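Local coordinates for protein succinylglutamate desuccinylase/aspartoacylase (Ruegeria sp. TM1040, PDB 3NA6) that probably hydrolyses the amide bond of an N-acylated amino acid, as succinylglutamate desuccinylases and aspartoacylases do, at residues 150-155 and 311-316; 262-267 and 298-303. All coordinates share one frame; numbering follows the deposited sequence.

Contact 1. Residues 150-155 and 311-316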
ATOM      1  N   THR A 150      -4.368  20.793  -5.204  1.00 19.85           N
ATOM      2  CA  THR A 150      -5.658  20.674  -5.842  1.00 20.26           C
ATOM      3  C   THR A 150      -6.318  22.009  -6.186  1.00 17.49           C
ATOM      4  O   THR A 150      -7.353  22.012  -6.853  1.00 18.82           O
ATOM      5  CB  THR A 150      -6.623  19.831  -4.978  1.00 22.33           C
ATOM      6  OG1 THR A 150      -7.034  20.600  -3.837  1.00 19.59           O
ATOM      7  CG2 THR A 150      -5.917  18.530  -4.525  1.00 20.00           C
ATOM      8  N   LEU A 151      -5.704  23.137  -5.803  1.00 21.26           N
ATOM      9  CA  LEU A 151      -6.342  24.452  -5.974  1.00 21.64           C
ATOM     10  C   LEU A 151      -5.318  25.524  -6.340  1.00 21.95           C
ATOM     11  O   LEU A 151      -4.137  25.456  -5.959  1.00 23.79           O
ATOM     12  CB  LEU A 151      -7.031  24.895  -4.677  1.00 21.10           C
ATOM     13  CG  LEU A 151      -8.374  24.343  -4.230  1.00 27.92           C
ATOM     14  CD1 LEU A 151      -8.717  25.024  -2.908  1.00 29.60           C
ATOM     15  CD2 LEU A 151      -9.511  24.554  -5.276  1.00 28.73           C
ATOM     16  N   ASP A 152      -5.790  26.549  -7.036  1.00 22.28           N
ATOM     17  CA  ASP A 152      -4.939  27.717  -7.354  1.00 22.45           C
ATOM     18  C   ASP A 152      -5.768  28.959  -7.161  1.00 22.58           C
ATOM     19  O   ASP A 152      -6.948  28.948  -7.432  1.00 26.26           O
ATOM     20  CB  ASP A 152      -4.414  27.585  -8.767  1.00 22.69           C
ATOM     21  CG  ASP A 152      -3.175  28.431  -9.037  1.00 24.55           C
ATOM     22  OD1 ASP A 152      -2.710  29.167  -8.143  1.00 31.74           O
ATOM     23  OD2 ASP A 152      -2.704  28.380 -10.196  1.00 26.82           O
ATOM     24  N   PHE A 153      -5.151  30.001  -6.618  1.00 23.65           N
ATOM     25  CA  PHE A 153      -5.807  31.248  -6.280  1.00 25.01           C
ATOM     26  C   PHE A 153      -5.033  32.414  -6.864  1.00 23.40           C
ATOM     27  O   PHE A 153      -3.811  32.346  -6.986  1.00 22.66           O
ATOM     28  CB  PHE A 153      -5.789  31.464  -4.762  1.00 24.14           C
ATOM     29  CG  PHE A 153      -6.700  30.586  -3.995  1.00 23.02           C
ATOM     30  CD1 PHE A 153      -6.260  29.389  -3.492  1.00 26.13           C
ATOM     31  CD2 PHE A 153      -7.993  30.992  -3.696  1.00 35.20           C
ATOM     32  CE1 PHE A 153      -7.090  28.593  -2.739  1.00 29.64           C
ATOM     33  CE2 PHE A 153      -8.830  30.180  -2.926  1.00 29.64           C
ATOM     34  CZ  PHE A 153      -8.354  28.975  -2.454  1.00 28.66           C
ATOM     35  N   VAL A 154      -5.724  33.514  -7.178  1.00 24.79           N
ATOM     36  CA  VAL A 154      -5.021  34.772  -7.377  1.00 23.60           C
ATOM     37  C   VAL A 154      -4.305  35.082  -6.056  1.00 24.33           C
ATOM     38  O   VAL A 154      -4.815  34.730  -4.991  1.00 22.52           O
ATOM     39  CB  VAL A 154      -5.955  35.944  -7.791  1.00 24.47           C
ATOM     40  CG1 VAL A 154      -6.534  35.681  -9.182  1.00 23.90           C
ATOM     41  CG2 VAL A 154      -7.061  36.170  -6.775  1.00 23.71           C
ATOM     42  N   PRO A 155      -3.120  35.743  -6.111  1.00 22.17           N
ATOM     43  CA  PRO A 155      -2.360  35.889  -4.861  1.00 21.33           C
ATOM     44  C   PRO A 155      -2.891  36.996  -3.984  1.00 21.78           C
ATOM     45  O   PRO A 155      -2.745  38.169  -4.340  1.00 23.29           O
ATOM     46  CB  PRO A 155      -0.949  36.168  -5.337  1.00 21.10           C
ATOM     47  CG  PRO A 155      -1.143  36.847  -6.731  1.00 24.36           C
ATOM     48  CD  PRO A 155      -2.358  36.177  -7.299  1.00 24.31           C
ATOM     49  N   ARG A 311      -9.470  28.238  -8.748  1.00 21.45           N
ATOM     50  CA  ARG A 311      -9.825  27.129  -9.651  1.00 19.45           C
ATOM     51  C   ARG A 311      -9.341  25.787  -9.152  1.00 20.85           C
ATOM     52  O   ARG A 311      -8.317  25.709  -8.481  1.00 16.93           O
ATOM     53  CB  ARG A 311      -9.277  27.357 -11.059  1.00 17.38           C
ATOM     54  CG  ARG A 311      -7.774  27.663 -11.163  1.00 20.32           C
ATOM     55  CD  ARG A 311      -7.211  27.337 -12.571  1.00 26.21           C
ATOM     56  NE  ARG A 311      -7.289  25.888 -12.843  1.00 27.49           N
ATOM     57  CZ  ARG A 311      -6.846  25.290 -13.956  1.00 22.49           C
ATOM     58  NH1 ARG A 311      -6.296  25.992 -14.924  1.00 28.53           N
ATOM     59  NH2 ARG A 311      -6.970  23.971 -14.099  1.00 28.66           N
ATOM     60  N   HIS A 312     -10.082  24.737  -9.506  1.00 20.20           N
ATOM     61  CA  HIS A 312      -9.592  23.375  -9.368  1.00 20.23           C
ATOM     62  C   HIS A 312      -8.326  23.304 -10.193  1.00 20.90           C
ATOM     63  O   HIS A 312      -8.337  23.740 -11.346  1.00 21.16           O
ATOM     64  CB  HIS A 312     -10.629  22.394  -9.932  1.00 20.15           C
ATOM     65  CG  HIS A 312     -10.185  20.966  -9.945  1.00 24.99           C
ATOM     66  ND1 HIS A 312     -10.244  20.152  -8.829  1.00 19.84           N
ATOM     67  CD2 HIS A 312      -9.726  20.189 -10.957  1.00 21.13           C
ATOM     68  CE1 HIS A 312      -9.802  18.947  -9.150  1.00 26.19           C
ATOM     69  NE2 HIS A 312      -9.489  18.939 -10.435  1.00 21.16           N
ATOM     70  N   PHE A 313      -7.259  22.723  -9.640  1.00 21.61           N
ATOM     71  CA  PHE A 313      -5.983  22.652 -10.355  1.00 22.72           C
ATOM     72  C   PHE A 313      -5.750  21.432 -11.286  1.00 20.85           C
ATOM     73  O   PHE A 313      -5.489  21.619 -12.468  1.00 21.99           O
ATOM     74  CB  PHE A 313      -4.850  22.847  -9.352  1.00 18.12           C
ATOM     75  CG  PHE A 313      -3.496  22.956  -9.968  1.00 22.21           C
ATOM     76  CD1 PHE A 313      -3.028  24.178 -10.386  1.00 26.71           C
ATOM     77  CD2 PHE A 313      -2.671  21.852 -10.070  1.00 24.84           C
ATOM     78  CE1 PHE A 313      -1.786  24.303 -10.936  1.00 30.88           C
ATOM     79  CE2 PHE A 313      -1.416  21.977 -10.612  1.00 30.42           C
ATOM     80  CZ  PHE A 313      -0.980  23.224 -11.037  1.00 23.97           C
ATOM     81  N   PRO A 314      -5.891  20.181 -10.777  1.00 19.86           N
ATOM     82  CA  PRO A 314      -5.496  19.039 -11.566  1.00 20.94           C
ATOM     83  C   PRO A 314      -6.339  18.810 -12.816  1.00 22.48           C
ATOM     84  O   PRO A 314      -7.483  19.226 -12.885  1.00 21.12           O
ATOM     85  CB  PRO A 314      -5.639  17.836 -10.578  1.00 22.12           C
ATOM     86  CG  PRO A 314      -5.619  18.437  -9.234  1.00 21.86           C
ATOM     87  CD  PRO A 314      -6.262  19.797  -9.404  1.00 22.83           C
ATOM     88  N   GLY A 315      -5.735  18.153 -13.797  1.00 23.05           N
ATOM     89  CA  GLY A 315      -6.382  17.801 -15.034  1.00 20.91           C
ATOM     90  C   GLY A 315      -7.643  17.002 -14.863  1.00 21.30           C
ATOM     91  O   GLY A 315      -8.551  17.106 -15.671  1.00 21.38           O
HETATM   92  N   MSE A 316      -7.694  16.192 -13.814  1.00 19.99           N
HETATM   93  CA  MSE A 316      -8.822  15.337 -13.568  1.00 18.24           C
HETATM   94  C   MSE A 316      -9.556  15.988 -12.401  1.00 21.33           C
HETATM   95  O   MSE A 316      -8.908  16.410 -11.420  1.00 18.53           O
HETATM   96  CB  MSE A 316      -8.267  13.960 -13.187  1.00 22.44           C
HETATM   97  CG  MSE A 316      -9.220  12.855 -13.263  1.00 35.95           C
HETATM   98 SE   MSE A 316      -9.642  12.346 -15.124  0.75 41.90          SE
HETATM   99  CE  MSE A 316     -11.262  11.472 -14.427  1.00 27.87           C
TER

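Contact 2. Residues 262-267 and 298-303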
ATOM      1  N   SER A 262     -18.420  20.389  -8.960  1.00 32.05           N
ATOM      2  CA  SER A 262     -18.629  19.389  -9.979  1.00 29.45           C
ATOM      3  C   SER A 262     -19.517  18.283  -9.447  1.00 30.06           C
ATOM      4  O   SER A 262     -19.346  17.843  -8.313  1.00 27.51           O
ATOM      5  CB  SER A 262     -17.337  18.758 -10.441  1.00 27.86           C
ATOM      6  OG  SER A 262     -17.621  17.893 -11.522  1.00 27.42           O
ATOM      7  N   GLU A 263     -20.427  17.815 -10.299  1.00 30.06           N
ATOM      8  CA  GLU A 263     -21.247  16.640 -10.000  1.00 29.76           C
ATOM      9  C   GLU A 263     -20.768  15.419 -10.804  1.00 30.24           C
ATOM     10  O   GLU A 263     -21.492  14.416 -10.890  1.00 29.35           O
ATOM     11  CB  GLU A 263     -22.726  16.946 -10.268  1.00 30.46           C
ATOM     12  CG  GLU A 263     -23.307  17.991  -9.307  1.00 30.69           C
ATOM     13  CD  GLU A 263     -24.834  18.190  -9.424  1.00 33.86           C
ATOM     14  OE1 GLU A 263     -25.387  18.011 -10.524  1.00 34.35           O
ATOM     15  OE2 GLU A 263     -25.477  18.544  -8.405  1.00 30.58           O
ATOM     16  N   HIS A 264     -19.552  15.507 -11.379  1.00 27.01           N
ATOM     17  CA  HIS A 264     -19.028  14.497 -12.307  1.00 27.06           C
ATOM     18  C   HIS A 264     -17.519  14.347 -12.190  1.00 25.59           C
ATOM     19  O   HIS A 264     -16.828  15.328 -12.014  1.00 25.79           O
ATOM     20  CB  HIS A 264     -19.334  14.918 -13.739  1.00 29.68           C
ATOM     21  CG  HIS A 264     -20.789  15.099 -14.027  1.00 29.36           C
ATOM     22  ND1 HIS A 264     -21.596  14.069 -14.472  1.00 25.09           N
ATOM     23  CD2 HIS A 264     -21.583  16.188 -13.935  1.00 29.05           C
ATOM     24  CE1 HIS A 264     -22.823  14.520 -14.645  1.00 29.82           C
ATOM     25  NE2 HIS A 264     -22.848  15.800 -14.319  1.00 25.31           N
ATOM     26  N   ASP A 265     -17.012  13.123 -12.286  1.00 24.24           N
ATOM     27  CA  ASP A 265     -15.579  12.900 -12.458  1.00 26.08           C
ATOM     28  C   ASP A 265     -15.297  13.103 -13.931  1.00 24.96           C
ATOM     29  O   ASP A 265     -16.057  12.636 -14.780  1.00 22.84           O
ATOM     30  CB  ASP A 265     -15.169  11.457 -12.130  1.00 26.78           C
ATOM     31  CG  ASP A 265     -15.528  11.033 -10.700  1.00 39.77           C
ATOM     32  OD1 ASP A 265     -15.405  11.841  -9.774  1.00 34.39           O
ATOM     33  OD2 ASP A 265     -15.931   9.867 -10.509  1.00 50.69           O
ATOM     34  N   GLY A 266     -14.199  13.758 -14.243  1.00 24.48           N
ATOM     35  CA  GLY A 266     -13.719  13.750 -15.605  1.00 22.57           C
ATOM     36  C   GLY A 266     -12.498  14.589 -15.856  1.00 21.52           C
ATOM     37  O   GLY A 266     -11.774  14.987 -14.911  1.00 20.57           O
ATOM     38  N   LEU A 267     -12.294  14.832 -17.147  1.00 22.36           N
ATOM     39  CA  LEU A 267     -11.256  15.692 -17.693  1.00 22.26           C
ATOM     40  C   LEU A 267     -11.700  17.142 -17.551  1.00 20.41           C
ATOM     41  O   LEU A 267     -12.699  17.559 -18.119  1.00 22.83           O
ATOM     42  CB  LEU A 267     -11.018  15.363 -19.177  1.00 20.45           C
ATOM     43  CG  LEU A 267      -9.958  16.171 -19.941  1.00 25.60           C
ATOM     44  CD1 LEU A 267      -8.628  15.986 -19.250  1.00 18.66           C
ATOM     45  CD2 LEU A 267      -9.867  15.795 -21.442  1.00 22.14           C
ATOM     46  N   VAL A 298     -20.105  18.344 -19.671  1.00 28.23           N
ATOM     47  CA  VAL A 298     -20.982  19.030 -18.706  1.00 26.31           C
ATOM     48  C   VAL A 298     -20.409  20.405 -18.537  1.00 26.53           C
ATOM     49  O   VAL A 298     -19.204  20.558 -18.407  1.00 26.14           O
ATOM     50  CB  VAL A 298     -21.026  18.307 -17.342  1.00 27.84           C
ATOM     51  CG1 VAL A 298     -21.903  19.053 -16.344  1.00 26.74           C
ATOM     52  CG2 VAL A 298     -21.541  16.863 -17.518  1.00 23.30           C
ATOM     53  N   GLU A 299     -21.272  21.411 -18.508  1.00 25.75           N
ATOM     54  CA  GLU A 299     -20.839  22.806 -18.481  1.00 25.54           C
ATOM     55  C   GLU A 299     -21.154  23.483 -17.169  1.00 25.88           C
ATOM     56  O   GLU A 299     -22.194  23.240 -16.587  1.00 25.41           O
ATOM     57  CB  GLU A 299     -21.556  23.568 -19.609  1.00 27.17           C
ATOM     58  CG  GLU A 299     -21.248  23.048 -20.988  1.00 33.31           C
ATOM     59  CD  GLU A 299     -21.797  23.913 -22.110  1.00 38.95           C
ATOM     60  OE1 GLU A 299     -22.881  24.507 -21.949  1.00 34.23           O
ATOM     61  OE2 GLU A 299     -21.130  23.980 -23.160  1.00 48.15           O
ATOM     62  N   TYR A 300     -20.232  24.323 -16.699  1.00 26.58           N
ATOM     63  CA  TYR A 300     -20.425  25.105 -15.498  1.00 26.93           C
ATOM     64  C   TYR A 300     -20.326  26.585 -15.894  1.00 29.76           C
ATOM     65  O   TYR A 300     -19.330  27.018 -16.495  1.00 27.86           O
ATOM     66  CB  TYR A 300     -19.456  24.644 -14.388  1.00 25.40           C
ATOM     67  CG  TYR A 300     -19.807  23.223 -13.939  1.00 29.74           C
ATOM     68  CD1 TYR A 300     -20.852  23.007 -13.038  1.00 36.65           C
ATOM     69  CD2 TYR A 300     -19.170  22.096 -14.475  1.00 30.64           C
ATOM     70  CE1 TYR A 300     -21.225  21.711 -12.648  1.00 36.43           C
ATOM     71  CE2 TYR A 300     -19.537  20.771 -14.077  1.00 28.58           C
ATOM     72  CZ  TYR A 300     -20.583  20.597 -13.188  1.00 30.44           C
ATOM     73  OH  TYR A 300     -20.985  19.336 -12.759  1.00 32.84           O
ATOM     74  N   ARG A 301     -21.402  27.330 -15.614  1.00 29.31           N
ATOM     75  CA  ARG A 301     -21.541  28.728 -16.047  1.00 31.34           C
ATOM     76  C   ARG A 301     -21.476  29.709 -14.876  1.00 30.28           C
ATOM     77  O   ARG A 301     -21.790  29.347 -13.744  1.00 29.82           O
ATOM     78  CB  ARG A 301     -22.834  28.902 -16.834  1.00 32.73           C
ATOM     79  CG  ARG A 301     -22.728  28.259 -18.181  1.00 36.40           C
ATOM     80  CD  ARG A 301     -23.931  28.460 -19.065  1.00 36.85           C
ATOM     81  NE  ARG A 301     -23.683  27.734 -20.308  1.00 42.42           N
ATOM     82  CZ  ARG A 301     -23.011  28.224 -21.343  1.00 39.84           C
ATOM     83  NH1 ARG A 301     -22.557  29.474 -21.334  1.00 43.03           N
ATOM     84  NH2 ARG A 301     -22.814  27.461 -22.397  1.00 42.76           N
ATOM     85  N   ALA A 302     -21.013  30.930 -15.141  1.00 30.62           N
ATOM     86  CA  ALA A 302     -20.876  31.930 -14.080  1.00 33.30           C
ATOM     87  C   ALA A 302     -22.266  32.405 -13.653  1.00 36.53           C
ATOM     88  O   ALA A 302     -23.125  32.692 -14.495  1.00 38.95           O
ATOM     89  CB  ALA A 302     -20.013  33.092 -14.527  1.00 34.81           C
ATOM     90  N   ARG A 303     -22.488  32.415 -12.345  1.00 39.70           N
ATOM     91  CA  ARG A 303     -23.757  32.832 -11.746  1.00 43.20           C
ATOM     92  C   ARG A 303     -23.851  34.363 -11.677  1.00 43.67           C
ATOM     93  O   ARG A 303     -24.937  34.915 -11.538  1.00 44.32           O
ATOM     94  CB  ARG A 303     -23.912  32.213 -10.346  1.00 43.75           C
ATOM     95  CG  ARG A 303     -23.104  32.922  -9.232  1.00 54.63           C
ATOM     96  CD  ARG A 303     -22.786  31.996  -8.040  1.00 64.38           C
ATOM     97  NE  ARG A 303     -21.878  32.617  -7.071  1.00 67.39           N
ATOM     98  CZ  ARG A 303     -22.221  33.562  -6.189  1.00 72.06           C
ATOM     99  NH1 ARG A 303     -23.458  34.034  -6.136  1.00 73.80           N
ATOM    100  NH2 ARG A 303     -21.316  34.053  -5.355  1.00 73.08           N
TER
HETATM  101  O   HOH W   1     -23.475  19.335 -12.677  1.00 41.18           O

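Contact 1. Residues 150-155 and 311-316
The backbone oxygen of D152 accepts from R311 N, with D152 O and R311 N 2.9 Å apart, and takes a weak second hydrogen bond from S310 OG. The return bond, D152 N to R311 O, measures 3.0 Å, so D152 and R311 form an antiparallel hydrogen-bonded pair. L151 and H312 follow as a non-hydrogen-bonded pair. A further backbone bond runs from F313 N to T150 O at 2.9 Å. It is straight at the hydrogen (166°), and its donor stands 57° out of the carbonyl plane. Strand 306-312 has ended by this point, F313 lying in loop or turn. P314 packs into this turn, its CD 3.6 Å from T150 O.

D152 and R311 point to one face of the sheet, where D152 CB meets R311 CG at 4.1 Å and F313 CD1 at 4.0 Å. With CG of R311 between its backbone N and carbonyl carbon (chi1 53°) and a bend at chi3, the guanidinium turns forward alongside its own chain and grips H312 O side-on, R311 NE at 2.8 Å from H312 O and NH2 as a second donor. M216 of a second subunit packs on R311 and F313.

F268 of strand 266-270 meets the H312 ring edge-to-face. Strand 151-153, from the catalytic family region, thus adds to strand 306-312, which also pairs with strands 277-278 and 322-327.

Contact 2. Residues 262-267 and 298-303
H264 and V298 meet at about a right angle, with one methyl of V298 set over a face of the imidazole. V298 CG2 lies 3.7 Å from the ring centroid of H264 and only 15° off the ring normal, which qualifies as a CH-pi contact; the methyl is displaced slightly toward the rim on the CD2-NE2 side. Y300 approaches the same ring differently. Its hydroxyl comes in at the edge and in the ring plane, with Y300 OH 3.4 Å from H264 CD2. One imidazole therefore has a valine methyl over a face and a phenol oxygen at its rim.

The polar link is made by that same oxygen. E263 N donates to Y300 OH at 2.9 Å, and the bond is nearly straight at the hydrogen (172°). The tyrosine reaches it with CG anti to its carbonyl carbon (chi1 -67°), the ring spanning the gap between backbones whose closest CA pairs, S262-Y300 and H264-V298, are both 8.1 Å apart. That spacing rules out direct strand pairing here. A water that donates to E263 OE1 also lies close to Y300 OH.

Within the turn that carries these groups, the S262 hydroxyl donates to H264 O in the carbonyl plane, on a lone pair, with S262 OG 2.7 Å from H264 O. R292 of a fourth subunit packs on H264 and hydrogen-bonds to E263 O.

V298 and Y300 alternate with E299 and R301, whose salt bridge does not involve segment 262-267. The alternation is that of any beta strand; 298-301 is the outermost strand, within this chain, of a four-stranded antiparallel sheet, and the V298 and Y300 side chains pack against the connection between strands 260-261 and 266-270.

How the contacts relate
The two contacts lie 14 Å apart, centre to centre, and meet directly: M316 SE of contact 1 is 3.4 Å from G266 O of contact 2, and G315 O is 3.8 Å from L267 CD1. Strand 316-317 pairs with strand 266-270, so the chain leaving contact 1 joins the sheet that ends in strand 298-301. In sequence, contact 2 is nested within the loop that contact 1 closes. Contact 1 lies nearer the chain's centre, about 15 Å away against 27 Å, and the L151 side chain lies near, without touching, H59, E62 and H145, a possible empty metal site. Both contacts touch the third subunit.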